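Local coordinates for putative tetR-family transcriptional regulatory protein (Streptomyces coelicolor, PDB 2DG8) that probably binds operator DNA as a homodimer through N-terminal helix-turn-helix domains and regulates transcription, in the manner of the TetR family, at the interface of chains A and B. Coordinates in Å, arbitrary orientation; residue numbers count along the deposited sequence, not the author numbering. Chains: chain A/B, putative tetR-family transcriptional regulatory protein.

Contact 1: the interface of chains A and B. Residues chain A 111, 114, 121, 124-125, 128; chain B 160-162.
Past helix 141-159 the chain B backbone leaves the helical path at B:Leu160 and is drawn out at B:Ala161, and this short loop, running on to B:Arg162, lies against helix 121-135 of chain A and the end of helix 101-116. Two polar atoms of the loop backbone are read by side chains of the partner. The hydroxyl OG1 of A:Thr124 donates to the carbonyl O of B:Leu160 at 2.7 Å, lying in the carbonyl plane; chi1 of 46° sets OG1 between its own backbone N and carbonyl carbon and aims it at the loop. Two residues on, the amide N of B:Arg162 donates to ND1 of A:His125 over 3.0 Å, nearly straight at 168° although tilted from the ring plane.

The B:Leu160 side chain forks between two partners: CD1 lies 3.5 Å from CD2 of the A:Tyr111 ring, and CD2 meets CB of A:Ala114. A:Arg121 runs extended beside the loop, its NE held by the carbonyl O of A:Ala114 within its own chain. The methyl CE of A:Met128 touches CA of B:Ala161. Over the imidazole face of A:His125 passes the aliphatic part of B:Arg162, whose CD stands 4.0 Å from the centroid of that ring.

Contact 2: the interface of chains A and B. Residues chain A 160, 162-163; chain B 121-122, 125.
The loop that follows helix 141-159 of chain A meets the first turns of helix 121-135 of chain B here, in what is likely to be the dimerisation surface of a TetR-type regulatory domain. A:Arg162 reaches over the start of the partner helix to B:Glu122, and the two form a salt bridge. The terminal nitrogen NH2 of the guanidinium donates to the carboxylate oxygen OE1 at 2.7 Å, but the bond is strongly bent, 122° at the hydrogen. The guanidinium and carboxylate planes stand at 90°, and OE1 is approached from above the carboxylate plane, so the pairing may rest more on charge than on a well-directed hydrogen bond. NH1 is modelled too close to CB of B:Glu122, which makes the detailed placement of the tip doubtful. Bends at chi2 and chi3 fold the A:Arg162 chain back so that its tip faces B:Glu122.

Nearer the backbone, CB of A:Arg162 packs on B:His125, 3.8 Å from ring atom CG. An alanine in place of A:Arg162 would keep this CB contact but would probably leave the B:Glu122 carboxylate without its positive mate across the interface. OE1 of A:Glu163 approaches CE1 of B:His125 without bonding, the carboxylate steeply turned against the ring; at most it might slightly influence the ionisation of the imidazole. At the other end of the loop, B:Arg121 lies extended across A:Leu160, its methylene CD 3.9 Å from the leucine CA.

Contact 3: the interface of chains A and B. Residues chain A 104, 108-109, 111-112; chain B 108, 111-112, 115.
Two copies of helix 101-116 face each other here in a two-fold symmetric helix-to-helix interface, a part of the surface that joins the two chains. At its centre A:Thr112 and B:Thr112 meet tip to tip, their hydroxyls OG1 3.3 Å apart, a weak hydrogen bond in which either could be the donor. Each hydroxyl also turns back to its own helix: OG1 of A:Thr112 donates to the carbonyl O of A:Gln108 at 3.1 Å, and B:Thr112 does likewise with B:Gln108. With OG1 anti to the carbonyl carbon (chi1 -64° in B:Thr112), it faces both, but donating across would cost the bond to its own carbonyl, so the crossing bond is at most weak. OG1 of B:Thr112 also lies against CB of A:Gln108, 3.4 Å away. A valine in place of B:Thr112 would probably leave the A:Thr112 hydroxyl without its partner across the axis.

The glutamines bend at chi2: the amide nitrogen NE2 of A:Gln108 comes up to CB of B:Tyr111, the amide plane nearly perpendicular to the phenol ring. The A:Leu104 branch point CG rests on CB of B:Ala115 at 3.7 Å. Small side chains probably let the helices approach closely, and the pairing probably helps fix the subunits together, as in TetR-family dimers.

Contact 4: the interface of chains A and B. Residues chain A 128, 146, 148-150, 152; chain B 150, 153-154, 157.
B:His157 and A:Ala149 give up the most surface in this part of the interface, 104 and 51 Å², and the other contacts gather round them. The imidazole of B:His157 reaches into chain A, and its NE2 donates to the carboxylate oxygen OE1 of A:Glu152 at 2.9 Å. OE1 is met on its anti side, and it lies close to the ring plane, 14° out of it. A:Glu152 brings the carboxylate round by a bend at chi2 (78°). Along one face of the ring runs A:Met128, its sulfur SD 3.6 Å above the plane and offset toward the rim. At the ring edge, in plane, sits CB of A:Asp148, while its carboxylate oxygen OD1 lies out of the plane, 3.3 Å from the ring carbon CE1 of B:His157. Two acidic groups so near would probably stabilise a positive charge on the imidazole.

A:Ala149 presents its small side chain to two partners. Its methyl CB packs firmly on CD2 of B:Leu154 at 3.5 Å and also lies 3.7 Å from ND1 of B:His157. Its backbone faces B:Gly153, where the absence of a side chain probably helps the two helices pass closely. B:Leu150, which loses 30 Å², sends CD1 toward CA of A:Leu150.

Helix 141-159 of each chain thus packs on its twin, with A:Met128 joining from the neighbouring helix 121-135.

Contact 1: the interface of chains A and B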
loop_
_atom_site.group_PDB
_atom_site.type_symbol
_atom_site.label_atom_id
_atom_site.label_comp_id
_atom_site.label_asym_id
_atom_site.label_seq_id
_atom_site.Cartn_x
_atom_site.Cartn_y
_atom_site.Cartn_z
ATOM N N TYR A 111 -4.981 4.403 1.613
ATOM C CA TYR A 111 -4.785 3.130 2.306
ATOM C C TYR A 111 -4.485 3.316 3.795
ATOM O O TYR A 111 -4.947 2.532 4.622
ATOM C CB TYR A 111 -3.655 2.335 1.643
ATOM C CG TYR A 111 -4.009 1.789 0.283
ATOM C CD1 TYR A 111 -3.043 1.199 -0.528
ATOM C CD2 TYR A 111 -5.318 1.854 -0.195
ATOM C CE1 TYR A 111 -3.373 0.689 -1.782
ATOM C CE2 TYR A 111 -5.654 1.352 -1.434
ATOM C CZ TYR A 111 -4.685 0.773 -2.224
ATOM O OH TYR A 111 -5.034 0.280 -3.450
ATOM N N ALA A 114 -7.782 4.350 5.450
ATOM C CA ALA A 114 -8.669 3.199 5.584
ATOM C C ALA A 114 -8.165 2.234 6.661
ATOM O O ALA A 114 -8.958 1.588 7.341
ATOM C CB ALA A 114 -8.805 2.474 4.244
ATOM N N ARG A 121 -12.953 2.172 4.756
ATOM C CA ARG A 121 -12.758 0.936 4.013
ATOM C C ARG A 121 -13.931 0.734 3.060
ATOM O O ARG A 121 -13.897 -0.137 2.185
ATOM C CB ARG A 121 -12.601 -0.245 4.969
ATOM C CG ARG A 121 -11.307 -0.152 5.752
ATOM C CD ARG A 121 -11.095 -1.307 6.696
ATOM N NE ARG A 121 -10.037 -0.988 7.651
ATOM C CZ ARG A 121 -9.743 -1.720 8.717
ATOM N NH1 ARG A 121 -8.763 -1.345 9.527
ATOM N NH2 ARG A 121 -10.431 -2.828 8.975
ATOM N N THR A 124 -12.288 1.920 -0.087
ATOM C CA THR A 124 -11.399 0.936 -0.690
ATOM C C THR A 124 -12.175 -0.287 -1.181
ATOM O O THR A 124 -11.846 -0.865 -2.219
ATOM C CB THR A 124 -10.276 0.518 0.299
ATOM O OG1 THR A 124 -10.834 0.252 1.590
ATOM C CG2 THR A 124 -9.248 1.635 0.435
ATOM N N HIS A 125 -13.223 -0.669 -0.456
ATOM C CA HIS A 125 -14.032 -1.826 -0.843
ATOM C C HIS A 125 -14.724 -1.554 -2.181
ATOM O O HIS A 125 -14.763 -2.416 -3.062
ATOM C CB HIS A 125 -15.099 -2.120 0.217
ATOM C CG HIS A 125 -15.789 -3.437 0.031
ATOM N ND1 HIS A 125 -15.384 -4.590 0.673
ATOM C CD2 HIS A 125 -16.844 -3.791 -0.741
ATOM C CE1 HIS A 125 -16.160 -5.593 0.307
ATOM N NE2 HIS A 125 -17.055 -5.134 -0.553
ATOM N N MET A 128 -12.062 -1.572 -5.002
ATOM C CA MET A 128 -11.707 -2.925 -5.421
ATOM C C MET A 128 -12.813 -3.574 -6.247
ATOM O O MET A 128 -12.540 -4.319 -7.183
ATOM C CB MET A 128 -11.404 -3.799 -4.200
ATOM C CG MET A 128 -10.153 -3.399 -3.440
ATOM S SD MET A 128 -9.813 -4.536 -2.075
ATOM C CE MET A 128 -10.906 -3.924 -0.829
ATOM N N LEU B 160 -7.950 -4.054 3.916
ATOM C CA LEU B 160 -8.757 -2.871 3.627
ATOM C C LEU B 160 -10.128 -3.155 3.029
ATOM O O LEU B 160 -10.769 -2.268 2.455
ATOM C CB LEU B 160 -7.978 -1.931 2.707
ATOM C CG LEU B 160 -6.669 -1.394 3.288
ATOM C CD1 LEU B 160 -6.092 -0.353 2.345
ATOM C CD2 LEU B 160 -6.923 -0.784 4.663
ATOM N N ALA B 161 -10.585 -4.392 3.161
ATOM C CA ALA B 161 -11.891 -4.763 2.637
ATOM C C ALA B 161 -12.879 -4.705 3.783
ATOM O O ALA B 161 -12.482 -4.659 4.947
ATOM C CB ALA B 161 -11.847 -6.172 2.064
ATOM N N ARG B 162 -14.164 -4.691 3.457
ATOM C CA ARG B 162 -15.184 -4.684 4.490
ATOM C C ARG B 162 -15.303 -6.140 4.909
ATOM O O ARG B 162 -15.432 -6.451 6.091
ATOM C CB ARG B 162 -16.499 -4.142 3.930
ATOM C CG ARG B 162 -16.394 -2.668 3.539
ATOM C CD ARG B 162 -17.639 -2.170 2.844
ATOM N NE ARG B 162 -18.804 -2.219 3.718
ATOM C CZ ARG B 162 -20.021 -1.830 3.354
ATOM N NH1 ARG B 162 -21.028 -1.907 4.215
ATOM N NH2 ARG B 162 -20.231 -1.365 2.129
#

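Contact 2: the interface of chains A and B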
loop_
_atom_site.group_PDB
_atom_site.type_symbol
_atom_site.label_atom_id
_atom_site.label_comp_id
_atom_site.label_asym_id
_atom_site.label_seq_id
_atom_site.Cartn_x
_atom_site.Cartn_y
_atom_site.Cartn_z
ATOM N N LEU A 160 7.794 1.278 -5.289
ATOM C CA LEU A 160 8.694 1.549 -4.171
ATOM C C LEU A 160 9.996 0.783 -4.262
ATOM O O LEU A 160 10.649 0.547 -3.251
ATOM C CB LEU A 160 7.996 1.228 -2.849
ATOM C CG LEU A 160 6.693 1.997 -2.614
ATOM C CD1 LEU A 160 6.055 1.544 -1.317
ATOM C CD2 LEU A 160 6.980 3.496 -2.589
ATOM N N ARG A 162 13.979 0.148 -5.613
ATOM C CA ARG A 162 15.174 0.922 -5.892
ATOM C C ARG A 162 15.494 0.491 -7.313
ATOM O O ARG A 162 16.001 1.274 -8.115
ATOM C CB ARG A 162 16.311 0.537 -4.943
ATOM C CG ARG A 162 17.647 1.197 -5.260
ATOM C CD ARG A 162 17.535 2.717 -5.278
ATOM N NE ARG A 162 17.322 3.294 -3.951
ATOM C CZ ARG A 162 18.255 3.372 -3.006
ATOM N NH1 ARG A 162 17.965 3.916 -1.830
ATOM N NH2 ARG A 162 19.479 2.913 -3.237
ATOM N N GLU A 163 15.163 -0.764 -7.613
ATOM C CA GLU A 163 15.378 -1.344 -8.934
ATOM C C GLU A 163 14.133 -2.170 -9.290
ATOM O O GLU A 163 14.065 -3.366 -9.017
ATOM C CB GLU A 163 16.621 -2.234 -8.912
ATOM C CG GLU A 163 17.876 -1.534 -8.397
ATOM C CD GLU A 163 19.081 -2.460 -8.339
ATOM O OE1 GLU A 163 19.017 -3.482 -7.615
ATOM O OE2 GLU A 163 20.092 -2.166 -9.020
ATOM N N ARG B 121 13.117 4.488 -0.201
ATOM C CA ARG B 121 12.850 3.282 -0.977
ATOM C C ARG B 121 13.992 2.290 -0.828
ATOM O O ARG B 121 13.933 1.173 -1.341
ATOM C CB ARG B 121 12.614 3.625 -2.451
ATOM C CG ARG B 121 11.286 4.329 -2.665
ATOM C CD ARG B 121 11.026 4.720 -4.105
ATOM N NE ARG B 121 9.957 5.718 -4.163
ATOM C CZ ARG B 121 9.512 6.292 -5.278
ATOM N NH1 ARG B 121 8.541 7.196 -5.213
ATOM N NH2 ARG B 121 10.027 5.958 -6.457
ATOM N N GLU B 122 15.025 2.712 -0.106
ATOM C CA GLU B 122 16.196 1.890 0.156
ATOM C C GLU B 122 15.825 0.780 1.137
ATOM O O GLU B 122 16.246 -0.369 0.989
ATOM C CB GLU B 122 17.308 2.759 0.759
ATOM C CG GLU B 122 18.519 1.989 1.264
ATOM C CD GLU B 122 19.337 1.372 0.143
ATOM O OE1 GLU B 122 19.937 2.134 -0.647
ATOM O OE2 GLU B 122 19.378 0.124 0.050
ATOM N N HIS B 125 13.133 -1.469 -0.294
ATOM C CA HIS B 125 13.838 -2.344 -1.222
ATOM C C HIS B 125 14.473 -3.495 -0.435
ATOM O O HIS B 125 14.360 -4.663 -0.812
ATOM C CB HIS B 125 14.946 -1.567 -1.936
ATOM C CG HIS B 125 15.970 -2.441 -2.588
ATOM N ND1 HIS B 125 15.761 -3.051 -3.806
ATOM C CD2 HIS B 125 17.197 -2.836 -2.174
ATOM C CE1 HIS B 125 16.815 -3.784 -4.114
ATOM N NE2 HIS B 125 17.701 -3.672 -3.140
#

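Contact 3: the interface of chains A and B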
loop_
_atom_site.group_PDB
_atom_site.type_symbol
_atom_site.label_atom_id
_atom_site.label_comp_id
_atom_site.label_asym_id
_atom_site.label_seq_id
_atom_site.Cartn_x
_atom_site.Cartn_y
_atom_site.Cartn_z
ATOM N N LEU A 104 0.374 7.739 -6.924
ATOM C CA LEU A 104 0.934 6.760 -5.999
ATOM C C LEU A 104 0.768 7.261 -4.561
ATOM O O LEU A 104 0.368 6.513 -3.678
ATOM C CB LEU A 104 2.420 6.539 -6.302
ATOM C CG LEU A 104 3.231 5.713 -5.305
ATOM C CD1 LEU A 104 2.736 4.258 -5.280
ATOM C CD2 LEU A 104 4.709 5.786 -5.698
ATOM N N GLN A 108 -1.544 5.716 -1.544
ATOM C CA GLN A 108 -1.030 5.340 -0.231
ATOM C C GLN A 108 -1.683 6.128 0.906
ATOM O O GLN A 108 -1.879 5.593 1.997
ATOM C CB GLN A 108 0.495 5.498 -0.188
ATOM C CG GLN A 108 1.216 4.617 -1.214
ATOM C CD GLN A 108 0.870 3.137 -1.070
ATOM O OE1 GLN A 108 0.706 2.434 -2.060
ATOM N NE2 GLN A 108 0.771 2.664 0.161
ATOM N N GLU A 109 -2.019 7.390 0.667
ATOM C CA GLU A 109 -2.670 8.179 1.715
ATOM C C GLU A 109 -3.995 7.511 2.034
ATOM O O GLU A 109 -4.323 7.287 3.197
ATOM C CB GLU A 109 -2.919 9.626 1.256
ATOM C CG GLU A 109 -1.690 10.521 1.287
ATOM C CD GLU A 109 -1.276 10.928 2.702
ATOM O OE1 GLU A 109 -2.042 10.664 3.653
ATOM O OE2 GLU A 109 -0.191 11.530 2.869
ATOM N N TYR A 111 -4.981 4.403 1.613
ATOM C CA TYR A 111 -4.785 3.130 2.306
ATOM C C TYR A 111 -4.485 3.316 3.795
ATOM O O TYR A 111 -4.947 2.532 4.622
ATOM C CB TYR A 111 -3.655 2.335 1.643
ATOM C CG TYR A 111 -4.009 1.789 0.283
ATOM C CD1 TYR A 111 -3.043 1.199 -0.528
ATOM C CD2 TYR A 111 -5.318 1.854 -0.195
ATOM C CE1 TYR A 111 -3.373 0.689 -1.782
ATOM C CE2 TYR A 111 -5.654 1.352 -1.434
ATOM C CZ TYR A 111 -4.685 0.773 -2.224
ATOM O OH TYR A 111 -5.034 0.280 -3.450
ATOM N N THR A 112 -3.710 4.346 4.137
ATOM C CA THR A 112 -3.376 4.597 5.543
ATOM C C THR A 112 -4.636 5.046 6.260
ATOM O O THR A 112 -4.908 4.619 7.381
ATOM C CB THR A 112 -2.270 5.684 5.691
ATOM O OG1 THR A 112 -1.090 5.251 5.009
ATOM C CG2 THR A 112 -1.906 5.905 7.162
ATOM N N GLN B 108 1.699 0.711 6.252
ATOM C CA GLN B 108 1.128 1.746 5.390
ATOM C C GLN B 108 1.873 3.066 5.534
ATOM O O GLN B 108 2.099 3.759 4.549
ATOM C CB GLN B 108 -0.369 1.945 5.679
ATOM C CG GLN B 108 -1.227 0.711 5.400
ATOM C CD GLN B 108 -1.016 0.143 3.993
ATOM O OE1 GLN B 108 -1.210 0.830 2.987
ATOM N NE2 GLN B 108 -0.616 -1.122 3.927
ATOM N N TYR B 111 4.957 2.779 3.564
ATOM C CA TYR B 111 4.659 2.853 2.140
ATOM C C TYR B 111 4.431 4.288 1.660
ATOM O O TYR B 111 4.868 4.663 0.574
ATOM C CB TYR B 111 3.454 1.968 1.803
ATOM C CG TYR B 111 3.791 0.492 1.856
ATOM C CD1 TYR B 111 5.119 0.072 1.893
ATOM C CD2 TYR B 111 2.795 -0.477 1.868
ATOM C CE1 TYR B 111 5.454 -1.279 1.947
ATOM C CE2 TYR B 111 3.122 -1.844 1.918
ATOM C CZ TYR B 111 4.459 -2.229 1.959
ATOM O OH TYR B 111 4.820 -3.560 2.021
ATOM N N THR B 112 3.756 5.094 2.471
ATOM C CA THR B 112 3.508 6.483 2.102
ATOM C C THR B 112 4.803 7.291 2.088
ATOM O O THR B 112 5.031 8.097 1.186
ATOM C CB THR B 112 2.508 7.136 3.071
ATOM O OG1 THR B 112 1.245 6.467 2.967
ATOM C CG2 THR B 112 2.324 8.617 2.742
ATOM N N ALA B 115 6.838 6.412 -0.925
ATOM C CA ALA B 115 6.228 6.944 -2.144
ATOM C C ALA B 115 6.607 8.420 -2.303
ATOM O O ALA B 115 6.927 8.882 -3.406
ATOM C CB ALA B 115 4.699 6.795 -2.089
#

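Contact 4: the interface of chains A and B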
loop_
_atom_site.group_PDB
_atom_site.type_symbol
_atom_site.label_atom_id
_atom_site.label_comp_id
_atom_site.label_asym_id
_atom_site.label_seq_id
_atom_site.Cartn_x
_atom_site.Cartn_y
_atom_site.Cartn_z
ATOM N N MET A 128 -12.062 -1.572 -5.002
ATOM C CA MET A 128 -11.707 -2.925 -5.421
ATOM C C MET A 128 -12.813 -3.574 -6.247
ATOM O O MET A 128 -12.540 -4.319 -7.183
ATOM C CB MET A 128 -11.404 -3.799 -4.200
ATOM C CG MET A 128 -10.153 -3.399 -3.440
ATOM S SD MET A 128 -9.813 -4.536 -2.075
ATOM C CE MET A 128 -10.906 -3.924 -0.829
ATOM N N GLN A 146 -8.271 -12.689 -7.745
ATOM C CA GLN A 146 -6.872 -13.033 -7.506
ATOM C C GLN A 146 -5.973 -12.065 -8.292
ATOM O O GLN A 146 -4.944 -11.601 -7.791
ATOM C CB GLN A 146 -6.590 -14.476 -7.950
ATOM C CG GLN A 146 -7.493 -15.516 -7.294
ATOM C CD GLN A 146 -7.299 -16.918 -7.859
ATOM O OE1 GLN A 146 -8.241 -17.713 -7.897
ATOM N NE2 GLN A 146 -6.078 -17.233 -8.286
ATOM N N ASP A 148 -6.651 -8.949 -9.259
ATOM C CA ASP A 148 -6.670 -7.597 -8.693
ATOM C C ASP A 148 -5.657 -7.495 -7.558
ATOM O O ASP A 148 -4.998 -6.468 -7.399
ATOM C CB ASP A 148 -8.061 -7.235 -8.156
ATOM C CG ASP A 148 -8.242 -5.724 -7.975
ATOM O OD1 ASP A 148 -9.005 -5.305 -7.073
ATOM O OD2 ASP A 148 -7.626 -4.953 -8.746
ATOM N N ALA A 149 -5.534 -8.553 -6.757
ATOM C CA ALA A 149 -4.573 -8.543 -5.661
ATOM C C ALA A 149 -3.144 -8.581 -6.205
ATOM O O ALA A 149 -2.231 -8.002 -5.607
ATOM C CB ALA A 149 -4.807 -9.733 -4.733
ATOM N N LEU A 150 -2.946 -9.272 -7.329
ATOM C CA LEU A 150 -1.615 -9.357 -7.930
ATOM C C LEU A 150 -1.236 -7.985 -8.473
ATOM O O LEU A 150 -0.128 -7.496 -8.239
ATOM C CB LEU A 150 -1.582 -10.390 -9.070
ATOM C CG LEU A 150 -0.247 -10.543 -9.812
ATOM C CD1 LEU A 150 0.829 -11.009 -8.830
ATOM C CD2 LEU A 150 -0.388 -11.547 -10.960
ATOM N N GLU A 152 -2.249 -5.173 -7.552
ATOM C CA GLU A 152 -1.987 -4.318 -6.400
ATOM C C GLU A 152 -0.548 -4.508 -5.923
ATOM O O GLU A 152 0.192 -3.543 -5.749
ATOM C CB GLU A 152 -2.950 -4.671 -5.265
ATOM C CG GLU A 152 -2.898 -3.730 -4.089
ATOM C CD GLU A 152 -3.650 -2.440 -4.358
ATOM O OE1 GLU A 152 -4.860 -2.512 -4.673
ATOM O OE2 GLU A 152 -3.032 -1.360 -4.259
ATOM N N LEU B 150 2.467 -10.972 -4.753
ATOM C CA LEU B 150 1.124 -11.490 -4.519
ATOM C C LEU B 150 0.839 -11.425 -3.017
ATOM O O LEU B 150 -0.226 -10.989 -2.596
ATOM C CB LEU B 150 0.992 -12.940 -5.021
ATOM C CG LEU B 150 -0.411 -13.568 -4.861
ATOM C CD1 LEU B 150 -1.420 -12.746 -5.641
ATOM C CD2 LEU B 150 -0.429 -15.016 -5.353
ATOM N N GLY B 153 -0.092 -7.871 -2.246
ATOM C CA GLY B 153 -1.431 -7.539 -2.695
ATOM C C GLY B 153 -2.557 -8.229 -1.941
ATOM O O GLY B 153 -3.540 -7.588 -1.573
ATOM N N LEU B 154 -2.438 -9.534 -1.714
ATOM C CA LEU B 154 -3.489 -10.255 -0.990
ATOM C C LEU B 154 -3.651 -9.700 0.431
ATOM O O LEU B 154 -4.767 -9.502 0.910
ATOM C CB LEU B 154 -3.162 -11.754 -0.923
ATOM C CG LEU B 154 -3.181 -12.543 -2.235
ATOM C CD1 LEU B 154 -2.653 -13.955 -2.000
ATOM C CD2 LEU B 154 -4.610 -12.581 -2.792
ATOM N N HIS B 157 -5.417 -6.324 0.288
ATOM C CA HIS B 157 -6.827 -6.481 -0.059
ATOM C C HIS B 157 -7.669 -7.090 1.067
ATOM O O HIS B 157 -8.833 -6.725 1.234
ATOM C CB HIS B 157 -6.984 -7.297 -1.344
ATOM C CG HIS B 157 -6.770 -6.492 -2.586
ATOM N ND1 HIS B 157 -7.066 -6.972 -3.844
ATOM C CD2 HIS B 157 -6.344 -5.220 -2.760
ATOM C CE1 HIS B 157 -6.841 -6.026 -4.738
ATOM N NE2 HIS B 157 -6.402 -4.953 -4.108
#

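The four contacts are pieces of one two-fold interface built from helices 101-116, 121-135 and 141-159 and the loop after the last. Contacts 1 and 2 place the same loop and helix start together with the chains exchanged, about 25 Å apart between C-alpha centres, and the A:Arg162 and B:Arg162 side chains differ between them. Between C-alpha centres, contact 3 lies about 13 Å from contact 1 and about 15 Å from contact 2, contact 4 about 12 Å from contact 1. A:Tyr111 links contacts 1 and 3, and A:Met128 links contacts 1 and 4. Such continuity would help hold the DNA-binding domains in register.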